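Local coordinates for transcriptional regulator, MarR family (Bacillus cereus, PDB 4XRF), which probably binds DNA as a winged helix-turn-helix transcription factor of the MarR family and regulates transcription, at residues Y37-L42 with D69-Q74. Sequence-based numbering, arbitrary orientation.
With PO4 (phosphate ion), chain C; SO4 (sulfate ion), chain K.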
ATOM      1  N   TYR A  37       7.934  -5.805  17.854  1.00 31.30           N
ATOM      2  CA  TYR A  37       8.560  -7.068  18.231  1.00 32.07           C
ATOM      3  C   TYR A  37       9.985  -6.880  18.725  1.00 31.97           C
ATOM      4  O   TYR A  37      10.385  -7.506  19.696  1.00 32.66           O
ATOM      5  CB  TYR A  37       8.531  -8.120  17.114  1.00 32.67           C
ATOM      6  CG  TYR A  37       8.748  -9.478  17.719  1.00 34.80           C
ATOM      7  CD1 TYR A  37       7.756 -10.070  18.501  1.00 36.42           C
ATOM      8  CD2 TYR A  37       9.947 -10.132  17.585  1.00 35.82           C
ATOM      9  CE1 TYR A  37       7.967 -11.303  19.110  1.00 38.09           C
ATOM     10  CE2 TYR A  37      10.156 -11.361  18.178  1.00 37.95           C
ATOM     11  CZ  TYR A  37       9.160 -11.932  18.938  1.00 38.29           C
ATOM     12  OH  TYR A  37       9.373 -13.157  19.529  1.00 40.46           O
ATOM     13  N   ILE A  38      10.749  -6.016  18.069  1.00 31.20           N
ATOM     14  CA  ILE A  38      12.061  -5.643  18.596  1.00 31.30           C
ATOM     15  C   ILE A  38      11.992  -5.172  20.053  1.00 31.74           C
ATOM     16  O   ILE A  38      12.733  -5.676  20.904  1.00 32.42           O
ATOM     17  CB  ILE A  38      12.800  -4.628  17.692  1.00 31.25           C
ATOM     18  CG1 ILE A  38      13.282  -5.342  16.412  1.00 31.35           C
ATOM     19  CG2 ILE A  38      14.038  -4.051  18.401  1.00 31.89           C
ATOM     20  CD1 ILE A  38      13.627  -4.409  15.259  1.00 31.24           C
ATOM     21  N   LEU A  39      11.125  -4.206  20.337  1.00 31.18           N
ATOM     22  CA  LEU A  39      10.957  -3.713  21.700  1.00 32.11           C
ATOM     23  C   LEU A  39      10.549  -4.822  22.690  1.00 33.24           C
ATOM     24  O   LEU A  39      11.012  -4.815  23.838  1.00 34.20           O
ATOM     25  CB  LEU A  39       9.933  -2.555  21.760  1.00 31.39           C
ATOM     26  CG  LEU A  39      10.271  -1.271  20.977  1.00 30.87           C
ATOM     27  CD1 LEU A  39       9.210  -0.208  21.233  1.00 30.80           C
ATOM     28  CD2 LEU A  39      11.651  -0.729  21.339  1.00 31.14           C
ATOM     29  N   LYS A  40       9.694  -5.753  22.255  1.00 33.26           N
ATOM     30  CA  LYS A  40       9.326  -6.888  23.105  1.00 34.84           C
ATOM     31  C   LYS A  40      10.521  -7.780  23.428  1.00 35.46           C
ATOM     32  O   LYS A  40      10.647  -8.236  24.560  1.00 36.63           O
ATOM     33  CB  LYS A  40       8.220  -7.749  22.495  1.00 35.18           C
ATOM     34  CG  LYS A  40       6.873  -7.079  22.430  1.00 36.09           C
ATOM     35  CD  LYS A  40       5.804  -8.051  21.931  1.00 37.35           C
ATOM     36  CE  LYS A  40       5.368  -9.050  22.999  1.00 39.58           C
ATOM     37  NZ  LYS A  40       4.194  -9.857  22.518  1.00 40.07           N
ATOM     38  N   ILE A  41      11.382  -8.038  22.440  1.00 35.04           N
ATOM     39  CA  ILE A  41      12.613  -8.814  22.681  1.00 36.04           C
ATOM     40  C   ILE A  41      13.485  -8.138  23.749  1.00 37.12           C
ATOM     41  O   ILE A  41      13.946  -8.790  24.684  1.00 38.40           O
ATOM     42  CB  ILE A  41      13.435  -9.036  21.391  1.00 35.50           C
ATOM     43  CG1 ILE A  41      12.609  -9.822  20.362  1.00 34.95           C
ATOM     44  CG2 ILE A  41      14.750  -9.758  21.705  1.00 36.36           C
ATOM     45  CD1 ILE A  41      13.291  -9.958  19.013  1.00 34.73           C
ATOM     46  N   LEU A  42      13.690  -6.831  23.608  1.00 36.97           N
ATOM     47  CA  LEU A  42      14.537  -6.058  24.523  1.00 38.20           C
ATOM     48  C   LEU A  42      13.904  -5.911  25.902  1.00 40.00           C
ATOM     49  O   LEU A  42      14.616  -5.807  26.898  1.00 40.61           O
ATOM     50  CB  LEU A  42      14.845  -4.675  23.936  1.00 36.89           C
ATOM     51  CG  LEU A  42      15.627  -4.707  22.624  1.00 36.04           C
ATOM     52  CD1 LEU A  42      15.652  -3.327  22.000  1.00 35.21           C
ATOM     53  CD2 LEU A  42      17.034  -5.225  22.848  1.00 36.80           C
ATOM     54  N   ASP A  69      18.088   2.355  13.762  1.00 36.32           N
ATOM     55  CA  ASP A  69      18.166   3.796  13.472  1.00 37.34           C
ATOM     56  C   ASP A  69      16.792   4.483  13.651  1.00 36.39           C
ATOM     57  O   ASP A  69      16.716   5.578  14.186  1.00 36.76           O
ATOM     58  CB  ASP A  69      18.637   4.063  12.043  1.00 38.87           C
ATOM     59  CG  ASP A  69      20.086   3.757  11.829  1.00 40.92           C
ATOM     60  OD1 ASP A  69      20.846   3.623  12.825  1.00 41.62           O
ATOM     61  OD2 ASP A  69      20.480   3.659  10.639  1.00 42.24           O
ATOM     62  N   ARG A  70      15.715   3.840  13.203  1.00 35.34           N
ATOM     63  CA  ARG A  70      14.369   4.443  13.332  1.00 35.26           C
ATOM     64  C   ARG A  70      13.877   4.480  14.786  1.00 34.60           C
ATOM     65  O   ARG A  70      13.232   5.448  15.201  1.00 35.14           O
ATOM     66  CB  ARG A  70      13.333   3.760  12.418  1.00 35.24           C
ATOM     67  CG  ARG A  70      13.687   3.739  10.933  1.00 36.61           C
ATOM     68  CD  ARG A  70      13.604   5.104  10.267  1.00 38.47           C
ATOM     69  NE  ARG A  70      14.768   5.965  10.506  1.00 40.01           N
ATOM     70  CZ  ARG A  70      15.932   5.897   9.849  1.00 41.68           C
ATOM     71  NH1 ARG A  70      16.123   4.993   8.890  1.00 42.26           N
ATOM     72  NH2 ARG A  70      16.924   6.732  10.152  1.00 42.48           N
ATOM     73  N   LEU A  71      14.186   3.432  15.550  1.00 33.54           N
ATOM     74  CA  LEU A  71      13.832   3.356  16.972  1.00 33.38           C
ATOM     75  C   LEU A  71      14.638   4.363  17.801  1.00 34.36           C
ATOM     76  O   LEU A  71      14.156   4.834  18.832  1.00 34.66           O
ATOM     77  CB  LEU A  71      14.054   1.935  17.509  1.00 32.77           C
ATOM     78  CG  LEU A  71      12.937   0.888  17.701  1.00 32.34           C
ATOM     79  CD1 LEU A  71      11.542   1.335  17.283  1.00 32.17           C
ATOM     80  CD2 LEU A  71      13.307  -0.463  17.116  1.00 31.66           C
ATOM     81  N   ILE A  72      15.856   4.669  17.348  1.00 34.81           N
ATOM     82  CA  ILE A  72      16.695   5.746  17.916  1.00 36.38           C
ATOM     83  C   ILE A  72      16.065   7.125  17.647  1.00 37.73           C
ATOM     84  O   ILE A  72      15.906   7.915  18.575  1.00 39.24           O
ATOM     85  CB  ILE A  72      18.167   5.655  17.422  1.00 36.67           C
ATOM     86  CG1 ILE A  72      18.836   4.405  17.997  1.00 36.14           C
ATOM     87  CG2 ILE A  72      18.985   6.909  17.786  1.00 38.28           C
ATOM     88  CD1 ILE A  72      20.207   4.107  17.398  1.00 36.55           C
ATOM     89  N   ASP A  73      15.650   7.395  16.404  1.00 38.00           N
ATOM     90  CA  ASP A  73      14.862   8.616  16.090  1.00 39.13           C
ATOM     91  C   ASP A  73      13.663   8.813  17.043  1.00 39.08           C
ATOM     92  O   ASP A  73      13.428   9.930  17.510  1.00 40.10           O
ATOM     93  CB  ASP A  73      14.335   8.613  14.645  1.00 39.50           C
ATOM     94  CG  ASP A  73      15.435   8.615  13.600  1.00 40.99           C
ATOM     95  OD1 ASP A  73      16.556   9.116  13.874  1.00 42.90           O
ATOM     96  OD2 ASP A  73      15.189   8.086  12.490  1.00 40.88           O
ATOM     97  N   GLN A  74      12.911   7.738  17.319  1.00 37.60           N
ATOM     98  CA  GLN A  74      11.779   7.814  18.267  1.00 37.71           C
ATOM     99  C   GLN A  74      12.255   7.783  19.723  1.00 38.63           C
ATOM    100  O   GLN A  74      11.440   7.906  20.634  1.00 39.38           O
ATOM    101  CB  GLN A  74      10.758   6.680  18.044  1.00 36.11           C
ATOM    102  CG  GLN A  74      10.019   6.685  16.718  1.00 35.49           C
ATOM    103  CD  GLN A  74       8.686   5.957  16.806  1.00 35.02           C
ATOM    104  OE1 GLN A  74       7.873   6.225  17.703  1.00 35.65           O
ATOM    105  NE2 GLN A  74       8.444   5.044  15.871  1.00 34.04           N
TER
HETATM  106  P   PO4 C 202       4.636 -13.256  20.716  1.00 43.95           P
HETATM  107  O1  PO4 C 202       5.864 -12.621  21.317  1.00 48.14           O
HETATM  108  O2  PO4 C 202       4.869 -13.523  19.254  1.00 39.14           O
HETATM  109  O3  PO4 C 202       4.339 -14.544  21.465  1.00 45.03           O
HETATM  110  O4  PO4 C 202       3.483 -12.294  20.856  1.00 45.38           O
HETATM  111  S   SO4 K 210      12.306 -14.610  20.769  1.00 63.86           S
HETATM  112  O1  SO4 K 210      13.314 -15.601  20.293  1.00 65.07           O
HETATM  113  O2  SO4 K 210      12.993 -13.602  21.619  1.00 57.80           O
HETATM  114  O3  SO4 K 210      11.272 -15.282  21.597  1.00 58.42           O
HETATM  115  O4  SO4 K 210      11.715 -13.974  19.557  1.00 56.47           O
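Leu71 meets Ile38 and Leu39 in a purely aliphatic contact, and the flat groups of both helices lie away from it. The Tyr37 ring has two anions at its edge, both probably from the crystallisation liquor: a phosphate oxygen, O1, sits near the ring plane 3.3 Å from CE1, and Tyr37 OH lies 2.5 Å from sulfate O4, so short that the geometry of this hydrogen bond is doubtful. Lys40, bent at its third torsion, reaches the same phosphate through NZ, 3.0 Å from O4, and forms a salt bridge with Asp5 of a neighbouring subunit. Across the contact, one face of the Arg70 guanidinium carries Asp69 CB, offset toward the rim, while its edge holds Asp73. NE and NH2 grip a single oxygen side-on, Arg70 NE to Asp73 OD2 measuring 2.9 Å, with that oxygen only 2° out of the guanidinium plane.

In the contact itself, Ile38 CG2 touches Leu71 CD2 at 3.9 Å; with CG1 beside the backbone N (chi1 -72°), the CG2 methyl stands anti to that N and is the branch that meets Leu71. Leu39 runs alongside in the opposite direction, its CD2 4.2 Å from Leu71 CG. Val77 of strand 77-81 touches both Leu39 and Leu71, and Met57 packs on Ile38, so the three side chains belong to the core of the winged helix domain. Here helix 33-45 meets helix 61-73, which, as in other MarR proteins, is probably the DNA-recognition helix. The two segments bury just 116 Å² and no polar bond joins them: their contact rests on dispersion and the hydrophobic effect, whereas the directional side-chain bonds involve other residues, such as Asp69 with Arg79.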